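Local coordinates for glutamate--tRNA ligase (PDB 3AII), which activates glutamate with ATP and transfers it to tRNA(Glu) and, as a non-discriminating enzyme, probably also to tRNA(Gln), at residues 191-196 and 206-211; 235-240 and 249-254; 245-250 and 300-305; 224-229 and 268-273. All blocks are in the same frame, centred on the assembly; numbering follows the deposited sequence.

Interaction 1 (191-196 and 206-211). With ZN (zinc ion), chain D.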
# COMPACT_ATOMS: atom_id res chain seq x y z
N CYS A 191 -2.51 39.00 1.61
CA CYS A 191 -3.75 39.42 0.97
C CYS A 191 -4.91 39.27 1.93
O CYS A 191 -5.19 38.17 2.44
CB CYS A 191 -4.01 38.59 -0.28
SG CYS A 191 -5.50 39.10 -1.16
N THR A 192 -5.60 40.38 2.15
CA THR A 192 -6.75 40.44 3.04
C THR A 192 -8.06 40.55 2.26
O THR A 192 -9.12 40.77 2.85
CB THR A 192 -6.65 41.65 3.98
OG1 THR A 192 -6.36 42.83 3.21
CG2 THR A 192 -5.53 41.45 5.01
N CYS A 193 -7.99 40.40 0.94
CA CYS A 193 -9.17 40.47 0.08
C CYS A 193 -10.13 39.33 0.37
O CYS A 193 -9.71 38.25 0.78
CB CYS A 193 -8.78 40.39 -1.40
SG CYS A 193 -7.87 41.82 -2.03
N ARG A 194 -11.41 39.56 0.13
CA ARG A 194 -12.38 38.47 0.15
C ARG A 194 -12.02 37.56 -1.03
O ARG A 194 -11.85 38.04 -2.15
CB ARG A 194 -13.80 39.01 -0.01
CG ARG A 194 -14.15 40.10 0.99
CD ARG A 194 -14.12 39.59 2.42
NE ARG A 194 -13.85 40.67 3.38
CZ ARG A 194 -14.01 40.57 4.69
NH1 ARG A 194 -14.45 39.44 5.23
NH2 ARG A 194 -13.73 41.60 5.48
N PRO A 195 -11.90 36.25 -0.77
CA PRO A 195 -11.46 35.32 -1.81
C PRO A 195 -12.17 35.45 -3.16
O PRO A 195 -11.49 35.35 -4.18
CB PRO A 195 -11.71 33.96 -1.17
CG PRO A 195 -11.49 34.21 0.30
CD PRO A 195 -12.01 35.60 0.55
N GLU A 196 -13.48 35.64 -3.19
CA GLU A 196 -14.20 35.72 -4.47
C GLU A 196 -13.89 37.02 -5.22
O GLU A 196 -13.84 37.04 -6.46
CB GLU A 196 -15.71 35.57 -4.28
CG GLU A 196 -16.13 34.17 -3.86
CD GLU A 196 -15.69 33.11 -4.85
OE1 GLU A 196 -15.38 31.99 -4.40
OE2 GLU A 196 -15.64 33.39 -6.06
N GLU A 206 -5.71 41.21 -13.16
CA GLU A 206 -5.62 42.49 -12.46
C GLU A 206 -5.16 42.29 -11.02
O GLU A 206 -5.59 41.34 -10.35
CB GLU A 206 -6.99 43.19 -12.49
CG GLU A 206 -7.04 44.52 -11.79
CD GLU A 206 -8.31 45.29 -12.12
OE1 GLU A 206 -9.10 44.79 -12.95
OE2 GLU A 206 -8.51 46.39 -11.57
N ALA A 207 -4.29 43.18 -10.55
CA ALA A 207 -3.74 43.07 -9.20
C ALA A 207 -4.66 43.68 -8.15
O ALA A 207 -5.31 44.70 -8.40
CB ALA A 207 -2.37 43.71 -9.14
N CYS A 208 -4.71 43.06 -6.98
CA CYS A 208 -5.41 43.64 -5.85
C CYS A 208 -4.49 44.68 -5.23
O CYS A 208 -3.31 44.76 -5.57
CB CYS A 208 -5.80 42.57 -4.83
SG CYS A 208 -4.41 41.89 -3.89
N HIS A 209 -5.03 45.47 -4.31
CA HIS A 209 -4.25 46.49 -3.63
C HIS A 209 -3.10 45.90 -2.82
O HIS A 209 -2.03 46.51 -2.71
CB HIS A 209 -5.17 47.32 -2.72
CG HIS A 209 -4.43 48.22 -1.78
ND1 HIS A 209 -3.76 49.35 -2.20
CD2 HIS A 209 -4.26 48.15 -0.44
CE1 HIS A 209 -3.20 49.94 -1.15
NE2 HIS A 209 -3.49 49.23 -0.07
N CYS A 210 -3.30 44.71 -2.26
CA CYS A 210 -2.33 44.10 -1.37
C CYS A 210 -1.00 43.87 -2.10
O CYS A 210 0.07 43.90 -1.50
CB CYS A 210 -2.85 42.76 -0.84
SG CYS A 210 -4.56 42.80 -0.21
N ARG A 211 -1.11 43.61 -3.40
CA ARG A 211 0.05 43.25 -4.20
C ARG A 211 1.04 44.41 -4.34
O ARG A 211 2.19 44.20 -4.73
CB ARG A 211 -0.39 42.78 -5.59
CG ARG A 211 0.59 41.84 -6.26
CD ARG A 211 0.18 41.56 -7.69
NE ARG A 211 0.70 40.29 -8.20
CZ ARG A 211 1.80 40.16 -8.93
NH1 ARG A 211 2.53 41.22 -9.25
NH2 ARG A 211 2.18 38.95 -9.35
ZN ZN D . -5.55 41.36 -1.81
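The flat groups of this Cys4 zinc site come from outside its two segments: the side chain of Phe-198, on helix 195-203, touches Cys-191, Cys-193 and Cys-208, and Tyr-189 touches Cys-208 and Cys-210. Between 191-196 and 206-211 themselves no ring meets a ring, and the work is done by sulfur. Two Cys-X-Cys pairs, Cys-191/Cys-193 and Cys-208/Cys-210, each contribute two ligands, and each of the four SG atoms sits 2.4 Å from ZN. The sulfurs are spread roughly evenly round the metal, as in a tetrahedral structural zinc site.

The four first torsions differ to put them there. Cys-191 reaches in with SG anti to its backbone N (chi1 -178°), whereas Cys-208 uses the crowded position between N and the carbonyl carbon (chi1 71°); Cys-193 and Cys-210 both place SG anti to the carbonyl carbon. Second-shell N-H groups help to hold the thiolates. Thr-192 N donates across the contact to Cys-210 SG at 3.5 Å, fairly straight at 160°, and Cys-193 N donates to Cys-191 SG, also at 3.5 Å, within its own pair. These bonds probably draw off part of the negative charge that four thiolates leave round one zinc ion. The metal thus closes the loop that contains helix 195-203, tying the end of strand 188-191 to the turn before helix 215-224. Where the two pairs pack most directly, Cys-193 SG rests against Cys-208 CB at 3.6 Å.

Interaction 2 (235-240 and 249-254)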
# COMPACT_ATOMS: atom_id res chain seq x y z
N VAL A 235 -1.09 34.40 2.77
CA VAL A 235 0.08 34.85 2.04
C VAL A 235 0.02 34.28 0.63
O VAL A 235 -0.23 33.08 0.45
CB VAL A 235 1.40 34.41 2.73
CG1 VAL A 235 2.62 34.90 1.95
CG2 VAL A 235 1.47 34.94 4.15
N ARG A 236 0.24 35.14 -0.36
CA ARG A 236 0.27 34.73 -1.77
C ARG A 236 1.65 34.96 -2.36
O ARG A 236 2.28 35.97 -2.09
CB ARG A 236 -0.76 35.53 -2.56
CG ARG A 236 -2.19 35.19 -2.18
CD ARG A 236 -3.20 35.99 -3.00
NE ARG A 236 -4.56 35.56 -2.67
CZ ARG A 236 -5.12 34.45 -3.14
NH1 ARG A 236 -4.46 33.65 -3.96
NH2 ARG A 236 -6.36 34.13 -2.78
N VAL A 237 2.11 33.99 -3.14
CA VAL A 237 3.39 34.13 -3.82
C VAL A 237 3.14 34.97 -5.07
O VAL A 237 2.20 34.71 -5.80
CB VAL A 237 3.92 32.76 -4.23
CG1 VAL A 237 5.23 32.89 -4.99
CG2 VAL A 237 4.10 31.88 -2.99
N LYS A 238 3.99 35.96 -5.33
CA LYS A 238 3.82 36.73 -6.55
C LYS A 238 4.32 35.90 -7.72
O LYS A 238 5.49 35.52 -7.76
CB LYS A 238 4.59 38.06 -6.46
CG LYS A 238 4.07 39.00 -5.38
CD LYS A 238 4.77 40.36 -5.41
CE LYS A 238 4.25 41.24 -4.28
NZ LYS A 238 4.79 42.65 -4.31
N THR A 239 3.44 35.60 -8.67
CA THR A 239 3.84 34.89 -9.87
C THR A 239 3.54 35.77 -11.08
O THR A 239 4.10 36.85 -11.21
CB THR A 239 3.18 33.51 -9.99
OG1 THR A 239 1.77 33.65 -10.13
CG2 THR A 239 3.48 32.70 -8.72
N ASP A 240 2.67 35.29 -11.96
CA ASP A 240 2.28 36.04 -13.15
C ASP A 240 0.76 36.09 -13.17
O ASP A 240 0.12 35.05 -13.28
CB ASP A 240 2.80 35.32 -14.41
CG ASP A 240 2.16 35.84 -15.69
OD1 ASP A 240 1.54 36.92 -15.67
OD2 ASP A 240 2.29 35.16 -16.73
N ARG A 249 -1.62 31.54 -10.83
CA ARG A 249 -1.65 32.97 -10.57
C ARG A 249 -1.68 33.31 -9.07
O ARG A 249 -2.64 33.00 -8.37
CB ARG A 249 -2.85 33.61 -11.27
CG ARG A 249 -2.76 33.57 -12.79
CD ARG A 249 -4.01 34.17 -13.42
NE ARG A 249 -4.02 33.95 -14.86
CZ ARG A 249 -4.91 34.50 -15.69
NH1 ARG A 249 -5.86 35.30 -15.22
NH2 ARG A 249 -4.84 34.24 -16.99
N ASP A 250 -0.61 33.94 -8.59
CA ASP A 250 -0.45 34.31 -7.18
C ASP A 250 -1.02 33.29 -6.18
O ASP A 250 -1.91 33.60 -5.38
CB ASP A 250 -1.03 35.70 -6.91
CG ASP A 250 -0.19 36.82 -7.53
OD1 ASP A 250 0.66 36.52 -8.39
OD2 ASP A 250 -0.38 37.98 -7.14
N TRP A 251 -0.47 32.09 -6.20
CA TRP A 251 -0.98 31.00 -5.38
C TRP A 251 -0.67 31.19 -3.90
O TRP A 251 0.28 31.89 -3.52
CB TRP A 251 -0.45 29.66 -5.91
CG TRP A 251 1.05 29.53 -5.99
CD1 TRP A 251 1.86 29.84 -7.05
CD2 TRP A 251 1.91 28.99 -4.97
NE1 TRP A 251 3.17 29.56 -6.74
CE2 TRP A 251 3.23 29.03 -5.47
CE3 TRP A 251 1.69 28.48 -3.69
CZ2 TRP A 251 4.33 28.58 -4.73
CZ3 TRP A 251 2.78 28.04 -2.95
CH2 TRP A 251 4.09 28.09 -3.47
N VAL A 252 -1.47 30.54 -3.06
CA VAL A 252 -1.40 30.71 -1.61
C VAL A 252 -0.31 29.85 -0.96
O VAL A 252 -0.28 28.62 -1.13
CB VAL A 252 -2.75 30.36 -0.96
CG1 VAL A 252 -2.65 30.38 0.56
CG2 VAL A 252 -3.82 31.33 -1.42
N SER A 253 0.58 30.50 -0.20
CA SER A 253 1.66 29.80 0.49
C SER A 253 1.40 29.59 1.98
O SER A 253 1.97 28.67 2.57
CB SER A 253 2.99 30.54 0.31
OG SER A 253 2.93 31.86 0.86
N MET A 254 0.59 30.44 2.59
CA MET A 254 0.28 30.33 4.03
C MET A 254 -1.18 30.63 4.29
O MET A 254 -1.72 31.58 3.72
CB MET A 254 1.08 31.35 4.85
CG MET A 254 2.55 31.12 5.01
SD MET A 254 2.82 29.74 6.17
CE MET A 254 4.60 29.73 6.34
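Val-235 O takes the N-H of Ser-253 at 2.8 Å, with the donor above the carbonyl plane, and a weak, longer bond from Met-254 N, so two successive residues face one: a classic beta bulge. Val-235 N returns a bond to Met-254 O, lying on a lone pair of that carbonyl. Two residues on, Val-237 N meets Trp-251 O at 2.8 Å almost along the C=O axis. Beyond the regular strands Asp-250 takes over, and its OD1 accepts from Thr-239 N at 2.9 Å in a nearly straight bond (175°) that arrives from above the carboxylate plane. Its other oxygen, OD2, is held by Arg-211 and Tyr-189.

The extended chain of Arg-236 runs beside Asp-250 so that NH1 bonds to Asp-250 O at 2.9 Å in the guanidinium plane, while Val-252 CG2 lies over one guanidinium face; Phe-198 adds a cation-pi contact. The Val-235, Val-237 and Trp-251 side chains belong to the other side. There Val-237 CG2 stands 3.7 Å from the centroid of the six-membered ring of Trp-251, only 11° off the normal, a CH-pi contact, and Thr-239 CG2 approaches the same indole obliquely.

With a backbone carbonyl and a buried carboxylate both gripped by hydrogen-bond donors, this antiparallel ladder is carried past the end of its strands by side chains, and the carboxylate oxygens and carbonyl of Asp-250 are paired despite the residue's burial.

Interaction 3 (245-250 and 300-305)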
# COMPACT_ATOMS: atom_id res chain seq x y z
N ASN A 245 -2.36 29.35 -17.02
CA ASN A 245 -3.05 28.52 -16.03
C ASN A 245 -3.44 29.33 -14.79
O ASN A 245 -2.59 29.68 -13.97
CB ASN A 245 -2.17 27.33 -15.64
CG ASN A 245 -2.85 26.39 -14.66
OD1 ASN A 245 -3.94 26.66 -14.17
ND2 ASN A 245 -2.19 25.28 -14.36
N PRO A 246 -4.73 29.63 -14.64
CA PRO A 246 -5.24 30.51 -13.58
C PRO A 246 -4.83 30.06 -12.18
O PRO A 246 -4.69 30.91 -11.29
CB PRO A 246 -6.76 30.42 -13.75
CG PRO A 246 -6.99 29.13 -14.47
CD PRO A 246 -5.82 28.99 -15.40
N ALA A 247 -4.66 28.76 -11.98
CA ALA A 247 -4.32 28.22 -10.67
C ALA A 247 -2.92 28.64 -10.22
O ALA A 247 -2.63 28.71 -9.02
CB ALA A 247 -4.43 26.71 -10.66
N ILE A 248 -2.05 28.91 -11.19
CA ILE A 248 -0.67 29.29 -10.88
C ILE A 248 -0.56 30.78 -10.52
O ILE A 248 0.44 31.24 -9.96
CB ILE A 248 0.26 28.90 -12.04
CG1 ILE A 248 0.21 27.39 -12.26
CG2 ILE A 248 1.69 29.36 -11.77
CD1 ILE A 248 1.04 26.92 -13.43
N ARG A 249 -1.62 31.54 -10.83
CA ARG A 249 -1.65 32.97 -10.57
C ARG A 249 -1.68 33.31 -9.07
O ARG A 249 -2.64 33.00 -8.37
CB ARG A 249 -2.85 33.61 -11.27
CG ARG A 249 -2.76 33.57 -12.79
CD ARG A 249 -4.01 34.17 -13.42
NE ARG A 249 -4.02 33.95 -14.86
CZ ARG A 249 -4.91 34.50 -15.69
NH1 ARG A 249 -5.86 35.30 -15.22
NH2 ARG A 249 -4.84 34.24 -16.99
N ASP A 250 -0.61 33.94 -8.59
CA ASP A 250 -0.45 34.31 -7.18
C ASP A 250 -1.02 33.29 -6.18
O ASP A 250 -1.91 33.60 -5.38
CB ASP A 250 -1.03 35.70 -6.91
CG ASP A 250 -0.19 36.82 -7.53
OD1 ASP A 250 0.66 36.52 -8.39
OD2 ASP A 250 -0.38 37.98 -7.14
N ARG A 300 5.11 21.74 -9.93
CA ARG A 300 6.44 22.20 -10.32
C ARG A 300 6.42 23.65 -10.80
O ARG A 300 7.25 24.47 -10.39
CB ARG A 300 7.04 21.30 -11.41
CG ARG A 300 8.27 21.91 -12.08
CD ARG A 300 8.87 20.98 -13.14
NE ARG A 300 9.82 21.68 -14.00
CZ ARG A 300 10.69 21.08 -14.81
NH1 ARG A 300 10.73 19.75 -14.88
NH2 ARG A 300 11.52 21.80 -15.55
N GLU A 301 5.48 23.97 -11.67
CA GLU A 301 5.35 25.33 -12.19
C GLU A 301 5.14 26.35 -11.06
O GLU A 301 5.67 27.45 -11.10
CB GLU A 301 4.20 25.42 -13.19
CG GLU A 301 4.45 24.73 -14.51
CD GLU A 301 3.24 24.80 -15.43
OE1 GLU A 301 3.02 25.86 -16.04
OE2 GLU A 301 2.51 23.79 -15.52
N LYS A 302 4.34 25.98 -10.07
CA LYS A 302 4.09 26.88 -8.94
C LYS A 302 5.36 27.09 -8.12
O LYS A 302 5.71 28.22 -7.78
CB LYS A 302 2.97 26.32 -8.06
CG LYS A 302 1.62 26.25 -8.76
CD LYS A 302 0.58 25.59 -7.87
CE LYS A 302 -0.79 25.63 -8.50
NZ LYS A 302 -1.79 24.87 -7.69
N GLN A 303 6.03 26.00 -7.79
CA GLN A 303 7.23 26.08 -6.96
C GLN A 303 8.38 26.83 -7.62
O GLN A 303 9.16 27.51 -6.96
CB GLN A 303 7.68 24.67 -6.57
CG GLN A 303 6.63 23.91 -5.79
CD GLN A 303 7.06 22.49 -5.46
OE1 GLN A 303 6.23 21.63 -5.19
NE2 GLN A 303 8.37 22.26 -5.48
N GLU A 304 8.48 26.70 -8.94
CA GLU A 304 9.53 27.40 -9.68
C GLU A 304 9.61 28.90 -9.33
O GLU A 304 10.70 29.47 -9.23
CB GLU A 304 9.37 27.18 -11.18
CG GLU A 304 9.76 25.78 -11.63
CD GLU A 304 9.44 25.50 -13.09
OE1 GLU A 304 8.82 26.36 -13.75
OE2 GLU A 304 9.82 24.41 -13.57
N TYR A 305 8.46 29.53 -9.09
CA TYR A 305 8.43 30.95 -8.72
C TYR A 305 9.08 31.23 -7.37
O TYR A 305 9.70 32.27 -7.17
CB TYR A 305 6.99 31.48 -8.71
CG TYR A 305 6.41 31.64 -10.09
CD1 TYR A 305 5.64 30.64 -10.66
CD2 TYR A 305 6.65 32.79 -10.82
CE1 TYR A 305 5.12 30.79 -11.93
CE2 TYR A 305 6.14 32.94 -12.09
CZ TYR A 305 5.37 31.94 -12.64
OH TYR A 305 4.86 32.09 -13.90
O HOH W 1 -3.60 27.57 -6.78
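Ile-248, at the end of a tight turn opened by an Asx turn at Asn-245, brings the end of its side chain up to helix 299-310, among three of its residues. The turn is set by Asn-245, whose OD1 accepts from Ala-247 N at 3.1 Å, and by the backbone bond from Ile-248 N to Asn-245 O. Each branch of the isoleucine then has its own neighbour. With CG1 anti to the carbonyl carbon (chi1 -61°) and CD1 extended beyond it (chi2 177°), the long branch drives its tip against Glu-301: CD1 lies 3.4 Å from Glu-301 OE1 and 3.5 Å from Glu-301 CB, the two side chains crossing at about a right angle. Midway, CG1 is passed obliquely by the extended Lys-302, whose CG lies 3.9 Å from it. The short branch, CG2, sits anti to the backbone N and turns to Tyr-305, touching CE1 at 3.7 Å obliquely to the ring, again with the side chains at about a right angle.

Nothing bonds directly from one segment to the other, so van der Waals contact carries the pairing, the carboxylate of Glu-301 included, and a large share falls on one buried isoleucine. Tyr-305 also packs on Thr-239 and His-243, so the helix rests on earlier parts of the same loop between strands 234-237 and 252-256. Lys-302, straight all the way from CG, lays its CE against Ala-247 O at 3.6 Å. A single water completes the polar rim: it donates to Ala-247 O at 2.7 Å and accepts a weak bond from Lys-302 NZ at 3.4 Å.

Interaction 4 (224-229 and 268-273)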
# COMPACT_ATOMS: atom_id res chain seq x y z
N GLU A 224 0.35 39.98 11.97
CA GLU A 224 -1.03 40.05 12.42
C GLU A 224 -1.78 38.74 12.18
O GLU A 224 -2.70 38.41 12.93
CB GLU A 224 -1.77 41.19 11.73
CG GLU A 224 -1.27 42.56 12.13
CD GLU A 224 -1.94 43.65 11.33
OE1 GLU A 224 -1.52 44.82 11.44
OE2 GLU A 224 -2.90 43.33 10.59
N MET A 225 -1.39 38.00 11.15
CA MET A 225 -2.07 36.74 10.83
C MET A 225 -2.10 35.79 12.01
O MET A 225 -2.99 34.96 12.13
CB MET A 225 -1.43 36.06 9.62
CG MET A 225 -1.74 36.74 8.30
SD MET A 225 -0.99 35.94 6.86
CE MET A 225 -1.76 34.33 6.89
N PHE A 226 -1.13 35.93 12.91
CA PHE A 226 -1.00 35.02 14.02
C PHE A 226 -2.09 35.20 15.08
O PHE A 226 -2.22 34.36 15.98
CB PHE A 226 0.40 35.14 14.62
CG PHE A 226 1.45 34.51 13.76
CD1 PHE A 226 1.89 35.13 12.60
CD2 PHE A 226 1.95 33.25 14.08
CE1 PHE A 226 2.84 34.53 11.79
CE2 PHE A 226 2.90 32.65 13.28
CZ PHE A 226 3.34 33.29 12.13
N GLU A 227 -2.88 36.27 14.94
CA GLU A 227 -4.00 36.50 15.85
C GLU A 227 -5.31 36.69 15.09
O GLU A 227 -6.30 37.20 15.64
CB GLU A 227 -3.74 37.72 16.74
CG GLU A 227 -2.52 37.56 17.64
CD GLU A 227 -2.71 36.49 18.68
OE1 GLU A 227 -1.71 35.87 19.10
OE2 GLU A 227 -3.87 36.25 19.09
N MET A 228 -5.32 36.30 13.82
CA MET A 228 -6.53 36.45 13.01
C MET A 228 -7.29 35.14 12.92
O MET A 228 -6.79 34.08 13.30
CB MET A 228 -6.18 36.98 11.63
CG MET A 228 -5.62 38.41 11.69
SD MET A 228 -5.12 39.03 10.09
CE MET A 228 -6.71 39.16 9.29
N LYS A 229 -8.52 35.21 12.42
CA LYS A 229 -9.36 34.02 12.36
C LYS A 229 -9.10 33.18 11.12
O LYS A 229 -8.58 33.66 10.11
CB LYS A 229 -10.83 34.43 12.47
CG LYS A 229 -11.16 35.09 13.80
CD LYS A 229 -12.59 35.60 13.83
CE LYS A 229 -13.58 34.46 13.83
NZ LYS A 229 -14.98 34.94 13.70
N TYR A 268 0.23 26.45 17.02
CA TYR A 268 0.28 27.18 15.75
C TYR A 268 -1.10 27.32 15.14
O TYR A 268 -1.93 26.42 15.24
CB TYR A 268 1.17 26.44 14.75
CG TYR A 268 2.56 26.17 15.26
CD1 TYR A 268 2.95 24.89 15.65
CD2 TYR A 268 3.48 27.19 15.36
CE1 TYR A 268 4.23 24.63 16.12
CE2 TYR A 268 4.77 26.95 15.83
CZ TYR A 268 5.13 25.67 16.20
OH TYR A 268 6.41 25.45 16.66
N ARG A 269 -1.33 28.45 14.48
CA ARG A 269 -2.53 28.60 13.68
C ARG A 269 -2.19 29.01 12.25
O ARG A 269 -3.06 29.04 11.39
CB ARG A 269 -3.48 29.63 14.29
CG ARG A 269 -3.00 31.06 14.14
CD ARG A 269 -4.07 32.04 14.62
NE ARG A 269 -4.34 31.90 16.05
CZ ARG A 269 -5.25 32.61 16.70
NH1 ARG A 269 -5.97 33.52 16.05
NH2 ARG A 269 -5.44 32.43 18.00
N VAL A 270 -0.93 29.34 11.99
CA VAL A 270 -0.57 29.74 10.63
C VAL A 270 0.21 28.59 10.01
O VAL A 270 1.27 28.20 10.52
CB VAL A 270 0.27 31.03 10.60
CG1 VAL A 270 0.57 31.42 9.16
CG2 VAL A 270 -0.48 32.19 11.30
N TYR A 271 -0.32 28.03 8.91
CA TYR A 271 0.22 26.80 8.32
C TYR A 271 0.61 26.99 6.86
O TYR A 271 -0.08 27.69 6.12
CB TYR A 271 -0.82 25.68 8.39
CG TYR A 271 -0.94 25.07 9.76
CD1 TYR A 271 -1.80 25.61 10.72
CD2 TYR A 271 -0.17 23.97 10.10
CE1 TYR A 271 -1.89 25.04 11.98
CE2 TYR A 271 -0.26 23.41 11.34
CZ TYR A 271 -1.12 23.94 12.28
OH TYR A 271 -1.18 23.34 13.51
N PRO A 272 1.71 26.34 6.44
CA PRO A 272 2.11 26.43 5.03
C PRO A 272 1.26 25.52 4.16
O PRO A 272 0.78 24.46 4.60
CB PRO A 272 3.55 25.92 5.05
CG PRO A 272 3.55 24.92 6.16
CD PRO A 272 2.67 25.57 7.24
N MET A 273 1.06 25.96 2.93
CA MET A 273 0.50 25.11 1.89
C MET A 273 1.61 24.27 1.30
O MET A 273 2.80 24.65 1.34
CB MET A 273 -0.17 25.94 0.80
CG MET A 273 -1.33 26.77 1.31
SD MET A 273 -2.62 25.72 1.98
CE MET A 273 -3.35 25.05 0.49
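The tight part of this contact is a methyl set squarely on a ring. Val-270 CG2, anti to its carbonyl carbon, stands 3.7 Å from the centroid of the Phe-226 ring and only 5° off its normal, so this CH-pi contact falls over the middle of the face and all six ring carbons lie at similar distance. The same methyl reaches Met-225, at 4.3 Å from its CB. Tyr-176 and Trp-222 each meet the Phe-226 ring edge-to-face, which probably limits its rotation.

The other side is polar and looser. Arg-269 leaves its backbone in the crowded position (chi1 73°) and bends again at chi3 (64°), folding back over the turn of 225-228. Its NH1 donates to Met-228 O at 2.9 Å, close to the guanidinium plane, but the donor stands above the carbonyl plane and the bond is bent. Phe-226 O lies over one face of the guanidinium, 3.2 Å from NE, at an angle too poor for bonding. Exposed Glu-227 adds only charge: its OE2 is 4.3 Å from Arg-269 NH2 and well out of the guanidinium plane, so any attraction is long-range.

The turn after helix 215-224 is thereby packed against the outermost strand, 270-272, of a four-stranded antiparallel sheet, consistent with the connective-peptide (acceptor-binding) insertion of class I synthetases.

From the N terminus, interaction 1 comes first and closes the short loop holding helix 195-203 before the other contacts open. Interaction 4 then opens at 224-229 and encloses interaction 2, which joins neighbouring strands 234-237 and 252-256. Interaction 3 starts on the 245-250 loop, sharing Arg-249 and Asp-250 with interaction 2, and reaches helix 299-310, so it crosses interaction 4, whose second segment lies between. Interactions 1 and 2 meet through the salt bridge from Arg-211 to Asp-250, and interactions 2 and 4 through adjoining strands 252-256 and 270-272. Together they bind zinc site, four-stranded sheet and flanking helix within the catalytic region of this class I synthetase.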